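Ancylostoma secreted protein 1 (Necator americanus, PDB 3NT8) is a secreted two-CAP-domain protein of the human hookworm, probably associated with the transition of infective larvae to parasitism. Local coordinates at residues Leu304-Lys318 with Val374-Gly388. Numbering follows the deposited sequence.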
loop_
_atom_site.group_PDB
_atom_site.type_symbol
_atom_site.label_atom_id
_atom_site.label_comp_id
_atom_site.label_asym_id
_atom_site.label_seq_id
_atom_site.Cartn_x
_atom_site.Cartn_y
_atom_site.Cartn_z
ATOM N N LEU A 304 -4.915 14.797 21.834
ATOM C CA LEU A 304 -4.957 14.060 20.563
ATOM C C LEU A 304 -3.928 12.966 20.584
ATOM O O LEU A 304 -2.799 13.169 21.039
ATOM C CB LEU A 304 -4.664 15.011 19.407
ATOM C CG LEU A 304 -5.754 16.058 19.076
ATOM C CD1 LEU A 304 -5.305 17.087 18.002
ATOM C CD2 LEU A 304 -6.969 15.460 18.596
ATOM N N GLY A 305 -4.315 11.808 20.081
ATOM C CA GLY A 305 -3.383 10.678 19.818
ATOM C C GLY A 305 -2.728 10.844 18.434
ATOM O O GLY A 305 -3.117 11.730 17.700
ATOM N N GLU A 306 -1.766 9.994 18.078
ATOM C CA GLU A 306 -0.964 10.227 16.862
ATOM C C GLU A 306 -0.350 8.956 16.344
ATOM O O GLU A 306 0.219 8.145 17.119
ATOM C CB GLU A 306 0.165 11.235 17.093
ATOM C CG GLU A 306 0.844 11.720 15.781
ATOM C CD GLU A 306 1.851 12.809 15.992
ATOM O OE1 GLU A 306 2.872 12.525 16.655
ATOM O OE2 GLU A 306 1.683 13.898 15.448
ATOM N N ASN A 307 -0.471 8.788 15.038
ATOM C CA ASN A 307 0.226 7.712 14.305
ATOM C C ASN A 307 1.117 8.271 13.207
ATOM O O ASN A 307 0.692 9.139 12.507
ATOM C CB ASN A 307 -0.755 6.686 13.736
ATOM C CG ASN A 307 -1.221 5.657 14.780
ATOM O OD1 ASN A 307 -0.606 5.494 15.816
ATOM N ND2 ASN A 307 -2.316 4.942 14.478
ATOM N N ILE A 308 2.374 7.811 13.102
ATOM C CA ILE A 308 3.252 8.312 12.046
ATOM C C ILE A 308 3.692 7.207 11.107
ATOM O O ILE A 308 3.704 6.026 11.458
ATOM C CB ILE A 308 4.517 9.067 12.571
ATOM C CG1 ILE A 308 5.298 8.171 13.535
ATOM C CG2 ILE A 308 4.107 10.375 13.212
ATOM C CD1 ILE A 308 6.693 8.699 13.862
ATOM N N TYR A 309 4.059 7.611 9.910
ATOM C CA TYR A 309 4.484 6.690 8.848
ATOM C C TYR A 309 5.486 7.389 7.897
ATOM O O TYR A 309 5.264 8.547 7.536
ATOM C CB TYR A 309 3.256 6.301 8.039
ATOM C CG TYR A 309 3.507 5.766 6.639
ATOM C CD1 TYR A 309 3.753 4.425 6.426
ATOM C CD2 TYR A 309 3.439 6.616 5.533
ATOM C CE1 TYR A 309 3.959 3.922 5.179
ATOM C CE2 TYR A 309 3.665 6.146 4.263
ATOM C CZ TYR A 309 3.913 4.776 4.086
ATOM O OH TYR A 309 4.122 4.288 2.800
ATOM N N LYS A 310 6.537 6.677 7.445
ATOM C CA LYS A 310 7.302 7.158 6.299
ATOM C C LYS A 310 7.589 6.045 5.311
ATOM O O LYS A 310 7.584 4.860 5.658
ATOM C CB LYS A 310 8.599 7.867 6.724
ATOM C CG LYS A 310 9.673 6.908 7.224
ATOM C CD LYS A 310 11.023 7.617 7.364
ATOM C CE LYS A 310 12.115 6.605 7.712
ATOM N NZ LYS A 310 11.641 5.572 8.685
ATOM N N THR A 311 7.869 6.433 4.074
ATOM C CA THR A 311 8.399 5.475 3.109
ATOM C C THR A 311 9.484 6.144 2.281
ATOM O O THR A 311 9.305 7.284 1.863
ATOM C CB THR A 311 7.283 4.920 2.171
ATOM O OG1 THR A 311 7.857 4.077 1.148
ATOM C CG2 THR A 311 6.572 6.026 1.514
ATOM N N SER A 312 10.549 5.378 2.023
ATOM C CA SER A 312 11.699 5.782 1.239
ATOM C C SER A 312 11.310 6.329 -0.113
ATOM O O SER A 312 11.978 7.226 -0.608
ATOM C CB SER A 312 12.641 4.600 1.047
ATOM O OG SER A 312 12.961 3.969 2.296
ATOM N N VAL A 313 10.220 5.825 -0.698
ATOM C CA VAL A 313 9.673 6.344 -1.999
ATOM C C VAL A 313 9.270 7.810 -1.947
ATOM O O VAL A 313 8.397 8.158 -1.161
ATOM C CB VAL A 313 8.421 5.557 -2.516
ATOM C CG1 VAL A 313 8.004 6.041 -3.862
ATOM C CG2 VAL A 313 8.682 4.068 -2.545
ATOM N N LEU A 314 9.839 8.645 -2.808
ATOM C CA LEU A 314 9.590 10.077 -2.748
ATOM C C LEU A 314 8.384 10.441 -3.528
ATOM O O LEU A 314 8.092 9.817 -4.520
ATOM C CB LEU A 314 10.778 10.903 -3.231
ATOM C CG LEU A 314 11.962 11.040 -2.286
ATOM C CD1 LEU A 314 12.868 9.842 -2.376
ATOM C CD2 LEU A 314 12.717 12.308 -2.696
ATOM N N LYS A 315 7.653 11.430 -3.046
ATOM C CA LYS A 315 6.435 11.906 -3.713
ATOM C C LYS A 315 5.415 10.779 -3.987
ATOM O O LYS A 315 4.679 10.775 -5.006
ATOM C CB LYS A 315 6.775 12.745 -4.972
ATOM C CG LYS A 315 7.573 14.041 -4.670
ATOM C CD LYS A 315 7.443 15.031 -5.809
ATOM C CE LYS A 315 8.170 16.363 -5.527
ATOM N NZ LYS A 315 8.442 17.149 -6.806
ATOM N N PHE A 316 5.320 9.852 -3.025
ATOM C CA PHE A 316 4.468 8.657 -3.183
ATOM C C PHE A 316 3.011 9.032 -3.248
ATOM O O PHE A 316 2.543 9.862 -2.475
ATOM C CB PHE A 316 4.742 7.628 -2.083
ATOM C CG PHE A 316 4.149 6.295 -2.343
ATOM C CD1 PHE A 316 4.450 5.584 -3.497
ATOM C CD2 PHE A 316 3.307 5.705 -1.397
ATOM C CE1 PHE A 316 3.900 4.301 -3.696
ATOM C CE2 PHE A 316 2.746 4.439 -1.600
ATOM C CZ PHE A 316 3.049 3.732 -2.749
ATOM N N ASP A 317 2.285 8.458 -4.194
ATOM C CA ASP A 317 0.884 8.799 -4.339
ATOM C C ASP A 317 0.199 8.912 -2.949
ATOM O O ASP A 317 0.272 7.994 -2.155
ATOM C CB ASP A 317 0.177 7.723 -5.151
ATOM C CG ASP A 317 -1.252 8.058 -5.413
ATOM O OD1 ASP A 317 -1.552 8.604 -6.491
ATOM O OD2 ASP A 317 -2.093 7.816 -4.534
ATOM N N LYS A 318 -0.494 10.021 -2.703
ATOM C CA LYS A 318 -1.018 10.299 -1.392
ATOM C C LYS A 318 -2.064 9.245 -0.944
ATOM O O LYS A 318 -2.073 8.875 0.236
ATOM C CB LYS A 318 -1.571 11.720 -1.322
ATOM C CG LYS A 318 -0.526 12.893 -1.260
ATOM C CD LYS A 318 -1.308 14.228 -1.055
ATOM C CE LYS A 318 -0.570 15.506 -1.373
ATOM N NZ LYS A 318 0.447 15.751 -0.381
ATOM N N VAL A 374 -0.419 13.898 4.513
ATOM C CA VAL A 374 0.642 13.215 3.787
ATOM C C VAL A 374 1.490 14.330 3.155
ATOM O O VAL A 374 0.996 15.128 2.322
ATOM C CB VAL A 374 0.116 12.250 2.657
ATOM C CG1 VAL A 374 1.264 11.522 1.981
ATOM C CG2 VAL A 374 -0.809 11.171 3.179
ATOM N N VAL A 375 2.764 14.381 3.548
ATOM C CA VAL A 375 3.644 15.526 3.213
ATOM C C VAL A 375 4.808 14.965 2.406
ATOM O O VAL A 375 5.408 13.927 2.800
ATOM C CB VAL A 375 4.187 16.283 4.483
ATOM C CG1 VAL A 375 4.941 17.580 4.078
ATOM C CG2 VAL A 375 3.064 16.692 5.396
ATOM N N PHE A 376 5.119 15.605 1.275
ATOM C CA PHE A 376 6.297 15.161 0.498
ATOM C C PHE A 376 7.533 15.844 1.056
ATOM O O PHE A 376 7.733 17.044 0.870
ATOM C CB PHE A 376 6.160 15.432 -0.987
ATOM C CG PHE A 376 4.978 14.726 -1.663
ATOM C CD1 PHE A 376 4.552 13.468 -1.255
ATOM C CD2 PHE A 376 4.355 15.302 -2.749
ATOM C CE1 PHE A 376 3.486 12.825 -1.894
ATOM C CE2 PHE A 376 3.286 14.666 -3.391
ATOM C CZ PHE A 376 2.857 13.401 -2.934
ATOM N N CYS A 377 8.350 15.086 1.775
ATOM C CA CYS A 377 9.561 15.624 2.328
ATOM C C CYS A 377 10.695 15.232 1.372
ATOM O O CYS A 377 10.519 14.346 0.522
ATOM C CB CYS A 377 9.760 15.105 3.745
ATOM S SG CYS A 377 8.486 15.699 4.957
ATOM N N ASN A 378 11.842 15.900 1.475
ATOM C CA ASN A 378 12.910 15.659 0.496
ATOM C C ASN A 378 13.642 14.307 0.687
ATOM O O ASN A 378 14.499 13.883 -0.122
ATOM C CB ASN A 378 13.869 16.863 0.409
ATOM C CG ASN A 378 14.394 17.331 1.774
ATOM O OD1 ASN A 378 14.678 16.531 2.683
ATOM N ND2 ASN A 378 14.557 18.643 1.903
ATOM N N ASP A 379 13.239 13.611 1.727
ATOM C CA ASP A 379 13.941 12.453 2.210
ATOM C C ASP A 379 13.015 11.191 2.290
ATOM O O ASP A 379 13.488 10.036 2.428
ATOM C CB ASP A 379 14.480 12.826 3.591
ATOM C CG ASP A 379 15.569 11.914 4.052
ATOM O OD1 ASP A 379 16.739 12.374 3.978
ATOM O OD2 ASP A 379 15.249 10.762 4.479
ATOM N N PHE A 380 11.704 11.419 2.212
ATOM C CA PHE A 380 10.716 10.360 2.405
ATOM C C PHE A 380 9.380 11.000 2.238
ATOM O O PHE A 380 9.283 12.230 2.339
ATOM C CB PHE A 380 10.808 9.681 3.773
ATOM C CG PHE A 380 10.971 10.630 4.947
ATOM C CD1 PHE A 380 9.881 11.275 5.510
ATOM C CD2 PHE A 380 12.221 10.810 5.542
ATOM C CE1 PHE A 380 10.039 12.145 6.617
ATOM C CE2 PHE A 380 12.404 11.692 6.659
ATOM C CZ PHE A 380 11.304 12.362 7.184
ATOM N N THR A 381 8.367 10.189 1.909
ATOM C CA THR A 381 6.963 10.637 1.981
ATOM C C THR A 381 6.506 10.393 3.441
ATOM O O THR A 381 6.607 9.304 3.940
ATOM C CB THR A 381 6.090 9.888 0.988
ATOM O OG1 THR A 381 6.686 9.954 -0.320
ATOM C CG2 THR A 381 4.699 10.447 0.935
ATOM N N PHE A 382 5.983 11.421 4.098
ATOM C CA PHE A 382 5.675 11.428 5.536
ATOM C C PHE A 382 4.164 11.433 5.745
ATOM O O PHE A 382 3.469 12.249 5.166
ATOM C CB PHE A 382 6.322 12.709 6.129
ATOM C CG PHE A 382 6.243 12.824 7.652
ATOM C CD1 PHE A 382 6.172 11.699 8.431
ATOM C CD2 PHE A 382 6.276 14.077 8.288
ATOM C CE1 PHE A 382 6.127 11.795 9.823
ATOM C CE2 PHE A 382 6.231 14.168 9.652
ATOM C CZ PHE A 382 6.168 13.004 10.424
ATOM N N GLY A 383 3.648 10.482 6.534
ATOM C CA GLY A 383 2.211 10.344 6.770
ATOM C C GLY A 383 1.924 10.461 8.276
ATOM O O GLY A 383 2.563 9.784 9.079
ATOM N N VAL A 384 1.047 11.382 8.652
ATOM C CA VAL A 384 0.692 11.644 10.074
ATOM C C VAL A 384 -0.830 11.561 10.210
ATOM O O VAL A 384 -1.573 12.213 9.449
ATOM C CB VAL A 384 1.175 13.051 10.592
ATOM C CG1 VAL A 384 0.729 13.301 12.128
ATOM C CG2 VAL A 384 2.698 13.268 10.421
ATOM N N CYS A 385 -1.329 10.746 11.134
ATOM C CA CYS A 385 -2.735 10.870 11.512
ATOM C C CYS A 385 -2.894 11.185 13.010
ATOM O O CYS A 385 -2.208 10.628 13.865
ATOM C CB CYS A 385 -3.489 9.566 11.259
ATOM S SG CYS A 385 -3.814 9.202 9.523
ATOM N N GLN A 386 -3.890 11.994 13.320
ATOM C CA GLN A 386 -4.137 12.416 14.712
ATOM C C GLN A 386 -5.566 12.085 15.079
ATOM O O GLN A 386 -6.434 12.011 14.238
ATOM C CB GLN A 386 -3.830 13.916 14.936
ATOM C CG GLN A 386 -2.323 14.250 14.972
ATOM C CD GLN A 386 -2.045 15.720 15.289
ATOM O OE1 GLN A 386 -2.951 16.504 15.604
ATOM N NE2 GLN A 386 -0.768 16.089 15.225
ATOM N N TYR A 387 -5.808 11.920 16.346
ATOM C CA TYR A 387 -6.929 11.134 16.848
ATOM C C TYR A 387 -7.519 11.791 18.060
ATOM O O TYR A 387 -6.830 11.951 19.079
ATOM C CB TYR A 387 -6.452 9.726 17.195
ATOM C CG TYR A 387 -5.947 8.890 15.982
ATOM C CD1 TYR A 387 -6.809 8.015 15.275
ATOM C CD2 TYR A 387 -4.597 8.896 15.602
ATOM C CE1 TYR A 387 -6.360 7.269 14.239
ATOM C CE2 TYR A 387 -4.130 8.104 14.575
ATOM C CZ TYR A 387 -5.032 7.324 13.874
ATOM O OH TYR A 387 -4.598 6.571 12.819
ATOM N N GLY A 388 -8.789 12.171 17.983
ATOM C CA GLY A 388 -9.446 12.850 19.084
ATOM C C GLY A 388 -10.716 12.139 19.527
ATOM O O GLY A 388 -11.474 11.656 18.695
HETATM O O HOH W 1 14.891 8.273 0.772
HETATM O O HOH W 2 8.941 13.368 -1.137
#
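In the alpha-beta-alpha sandwich of the second CAP domain, edge strand 305-311 pairs antiparallel with strand 381-388, which also forms a hairpin with strand 369-376. N307 and C385 form a hydrogen-bonded pair, N307 N giving C385 O a bond of 2.8 Å and N307 O receiving C385 N. The same pattern recurs at Y309 with G383 and at T311 with T381.

One face of the sheet, bearing E306, I308, V384 and Q386, turns partly to helix 278-288. Here E306 and Q386 run side by side, and Q386 NE2 donates a hydrogen bond of 3.3 Å to E306 OE2 from the anti side, well out of the carboxylate plane. H295 ND1 is hydrogen-bonded to E306 OE1 and S296 OG to OE2, while S283 bonds Q386 OE1. On the other face the N307 amide stands at 70° to the Y387 ring and ND2 donates to Y387 OH; H245 also bonds this hydroxyl, and the H358 carbonyl takes ND2. Toward the hairpin turn, K310 CD lies over a face of the F380 ring.

Beyond the strand, residues 313-318 fold back across the hairpin towards helix 318-330. T381 fastens this return: with OG1 anti to its carbonyl carbon (chi1 -51°), the hydroxyl donates to V313 O at 2.6 Å and accepts F316 N at 3.0 Å, the latter nearly straight at 170°. C377, in the hairpin, is tied to C291 by a disulfide. The F376 ring is sandwiched, K315 CA making a CH-pi contact on one face and K318 NZ a cation-pi contact on the opposite one, 4.3 Å from the ring centroid. Bent at its last torsion, the lysine chain also lets NZ donate a hydrogen bond of 2.8 Å to V374 O, approaching well off the carbonyl plane.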